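Local coordinates for protein carbonic anhydrase (Unidentified, PDB 3R1W) that probably catalyses the reversible hydration of carbon dioxide to bicarbonate, as a trimeric carbonic anhydrase built on a left-handed beta-helix, at residues Asp55-Arg60 with Gly85-Ile90. Residues are numbered along the deposited sequence; the frame is centred on the assembly and turned at random.
Sequences DMHHIR and GYPLII
Strands 58-60 and 88-90 run parallel, their axes 4.8 Å apart at closest approach with 6° between their directions, joined by three backbone hydrogen bonds: Leu88 N to His58 O, Arg60 N to Leu88 O and Ile90 N to Arg60 O. The last is the shortest, with 2.7 Å from Ile90 N to Arg60 O. Ahead of this pairing, Pro87 packs against two imidazoles, which meet its CB from adjacent sides. Pro87 CB lies over a face of the His58 ring, 3.6 Å from the centroid, and over a face of the His57 ring as well, a CH-pi contact on each. The His57 ring is held at both nitrogens: ND1 accepts the backbone N-H of His58 in the ring plane, with 3.0 Å from His57 ND1 to His58 N, while NE2 bonds to Gly84 O, which fixes the ring's rotation. The same ring lies over the Tyr86-Pro87 peptide, and a CB on Gly85 would clash with its CD2. An alanine in place of His57 would probably loosen the 85-87 approach, since the bond to Gly84 and the face covering Pro87 would both go. Ile89 CD1 reaches the edge of the His58 ring and touches Arg60 CB at 3.7 Å. Arg60, bent at chi2 (-70°), turns back so that NH1 bonds to Ile59 O from above the carbonyl plane and the guanidinium lies over His58 CB; NH2 pairs with Asp37 of the preceding coil. On the other sheet face, Ile59 CG2 meets Leu88 CD2 at 3.8 Å within the buried core. Such stacking of strands from successive coils is characteristic of the hexapeptide-repeat left-handed beta-helix, here with the long 75-87 excursion rejoining the coil beside His57.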
loop_
_atom_site.group_PDB
_atom_site.type_symbol
_atom_site.label_atom_id
_atom_site.label_comp_id
_atom_site.label_asym_id
_atom_site.label_seq_id
_atom_site.Cartn_x
_atom_site.Cartn_y
_atom_site.Cartn_z
ATOM N N ASP B 55 -18.220 6.194 -0.195
ATOM C CA ASP B 55 -18.783 7.540 -0.188
ATOM C C ASP B 55 -19.661 7.813 -1.411
ATOM O O ASP B 55 -20.805 8.241 -1.272
ATOM C CB ASP B 55 -17.707 8.624 0.016
ATOM C CG ASP B 55 -16.474 8.444 -0.866
ATOM O OD1 ASP B 55 -16.469 7.591 -1.791
ATOM O OD2 ASP B 55 -15.498 9.190 -0.616
ATOM N N MET B 56 -19.140 7.535 -2.600
ATOM C CA MET B 56 -19.860 7.852 -3.833
ATOM C C MET B 56 -20.682 6.697 -4.406
ATOM O O MET B 56 -21.348 6.855 -5.420
ATOM C CB MET B 56 -18.889 8.395 -4.885
ATOM C CG MET B 56 -18.195 9.674 -4.440
ATOM S SD MET B 56 -17.033 10.261 -5.682
ATOM C CE MET B 56 -15.751 9.011 -5.586
ATOM N N HIS B 57 -20.636 5.540 -3.758
ATOM C CA HIS B 57 -21.390 4.378 -4.227
ATOM C C HIS B 57 -21.419 3.346 -3.115
ATOM O O HIS B 57 -20.756 3.530 -2.094
ATOM C CB HIS B 57 -20.749 3.791 -5.485
ATOM C CG HIS B 57 -21.743 3.341 -6.509
ATOM N ND1 HIS B 57 -22.885 2.640 -6.182
ATOM C CD2 HIS B 57 -21.782 3.515 -7.851
ATOM C CE1 HIS B 57 -23.578 2.391 -7.280
ATOM N NE2 HIS B 57 -22.928 2.911 -8.307
ATOM N N HIS B 58 -22.179 2.268 -3.301
ATOM C CA HIS B 58 -22.305 1.271 -2.240
ATOM C C HIS B 58 -21.241 0.164 -2.294
ATOM O O HIS B 58 -20.741 -0.194 -3.362
ATOM C CB HIS B 58 -23.731 0.685 -2.164
ATOM C CG HIS B 58 -24.171 -0.049 -3.396
ATOM N ND1 HIS B 58 -24.931 0.541 -4.384
ATOM C CD2 HIS B 58 -23.999 -1.338 -3.776
ATOM C CE1 HIS B 58 -25.181 -0.342 -5.335
ATOM N NE2 HIS B 58 -24.639 -1.497 -4.984
ATOM N N ILE B 59 -20.891 -0.341 -1.117
ATOM C CA ILE B 59 -19.974 -1.469 -0.967
ATOM C C ILE B 59 -20.671 -2.515 -0.090
ATOM O O ILE B 59 -21.124 -2.207 1.008
ATOM C CB ILE B 59 -18.662 -1.027 -0.279
ATOM C CG1 ILE B 59 -17.988 0.087 -1.089
ATOM C CG2 ILE B 59 -17.711 -2.220 -0.123
ATOM C CD1 ILE B 59 -16.721 0.644 -0.443
ATOM N N ARG B 60 -20.739 -3.754 -0.575
ATOM C CA ARG B 60 -21.415 -4.826 0.141
ATOM C C ARG B 60 -20.468 -6.007 0.246
ATOM O O ARG B 60 -19.909 -6.441 -0.759
ATOM C CB ARG B 60 -22.687 -5.240 -0.609
ATOM C CG ARG B 60 -23.699 -4.109 -0.776
ATOM C CD ARG B 60 -24.320 -3.752 0.569
ATOM N NE ARG B 60 -25.295 -2.671 0.448
ATOM C CZ ARG B 60 -25.034 -1.387 0.680
ATOM N NH1 ARG B 60 -23.811 -0.999 1.056
ATOM N NH2 ARG B 60 -26.003 -0.487 0.540
ATOM N N GLY B 85 -22.142 4.400 -12.607
ATOM C CA GLY B 85 -21.027 4.121 -11.715
ATOM C C GLY B 85 -20.745 2.631 -11.543
ATOM O O GLY B 85 -21.309 1.794 -12.252
ATOM N N TYR B 86 -19.861 2.307 -10.601
ATOM C CA TYR B 86 -19.506 0.923 -10.291
ATOM C C TYR B 86 -19.447 0.748 -8.782
ATOM O O TYR B 86 -18.580 1.324 -8.115
ATOM C CB TYR B 86 -18.148 0.558 -10.898
ATOM C CG TYR B 86 -18.136 0.490 -12.407
ATOM C CD1 TYR B 86 -18.598 -0.637 -13.073
ATOM C CD2 TYR B 86 -17.654 1.548 -13.166
ATOM C CE1 TYR B 86 -18.587 -0.707 -14.455
ATOM C CE2 TYR B 86 -17.638 1.487 -14.552
ATOM C CZ TYR B 86 -18.109 0.358 -15.189
ATOM O OH TYR B 86 -18.101 0.294 -16.566
ATOM N N PRO B 87 -20.382 -0.033 -8.227
ATOM C CA PRO B 87 -20.330 -0.337 -6.798
ATOM C C PRO B 87 -19.355 -1.484 -6.578
ATOM O O PRO B 87 -18.798 -2.003 -7.548
ATOM C CB PRO B 87 -21.750 -0.801 -6.507
ATOM C CG PRO B 87 -22.167 -1.468 -7.791
ATOM C CD PRO B 87 -21.539 -0.668 -8.888
ATOM N N LEU B 88 -19.161 -1.870 -5.324
ATOM C CA LEU B 88 -18.258 -2.961 -4.988
ATOM C C LEU B 88 -19.040 -4.033 -4.241
ATOM O O LEU B 88 -19.572 -3.785 -3.157
ATOM C CB LEU B 88 -17.109 -2.435 -4.121
ATOM C CG LEU B 88 -16.076 -3.436 -3.607
ATOM C CD1 LEU B 88 -15.429 -4.176 -4.760
ATOM C CD2 LEU B 88 -15.037 -2.678 -2.785
ATOM N N ILE B 89 -19.102 -5.228 -4.822
ATOM C CA ILE B 89 -19.899 -6.313 -4.264
ATOM C C ILE B 89 -18.982 -7.507 -4.037
ATOM O O ILE B 89 -18.323 -7.955 -4.971
ATOM C CB ILE B 89 -21.018 -6.725 -5.235
ATOM C CG1 ILE B 89 -21.931 -5.528 -5.521
ATOM C CG2 ILE B 89 -21.822 -7.896 -4.667
ATOM C CD1 ILE B 89 -22.649 -5.018 -4.289
ATOM N N ILE B 90 -18.931 -7.995 -2.798
ATOM C CA ILE B 90 -18.038 -9.096 -2.430
ATOM C C ILE B 90 -18.794 -10.168 -1.648
ATOM O O ILE B 90 -19.541 -9.853 -0.736
ATOM C CB ILE B 90 -16.846 -8.582 -1.578
ATOM C CG1 ILE B 90 -16.025 -7.568 -2.374
ATOM C CG2 ILE B 90 -15.949 -9.743 -1.162
ATOM C CD1 ILE B 90 -15.059 -6.741 -1.512
#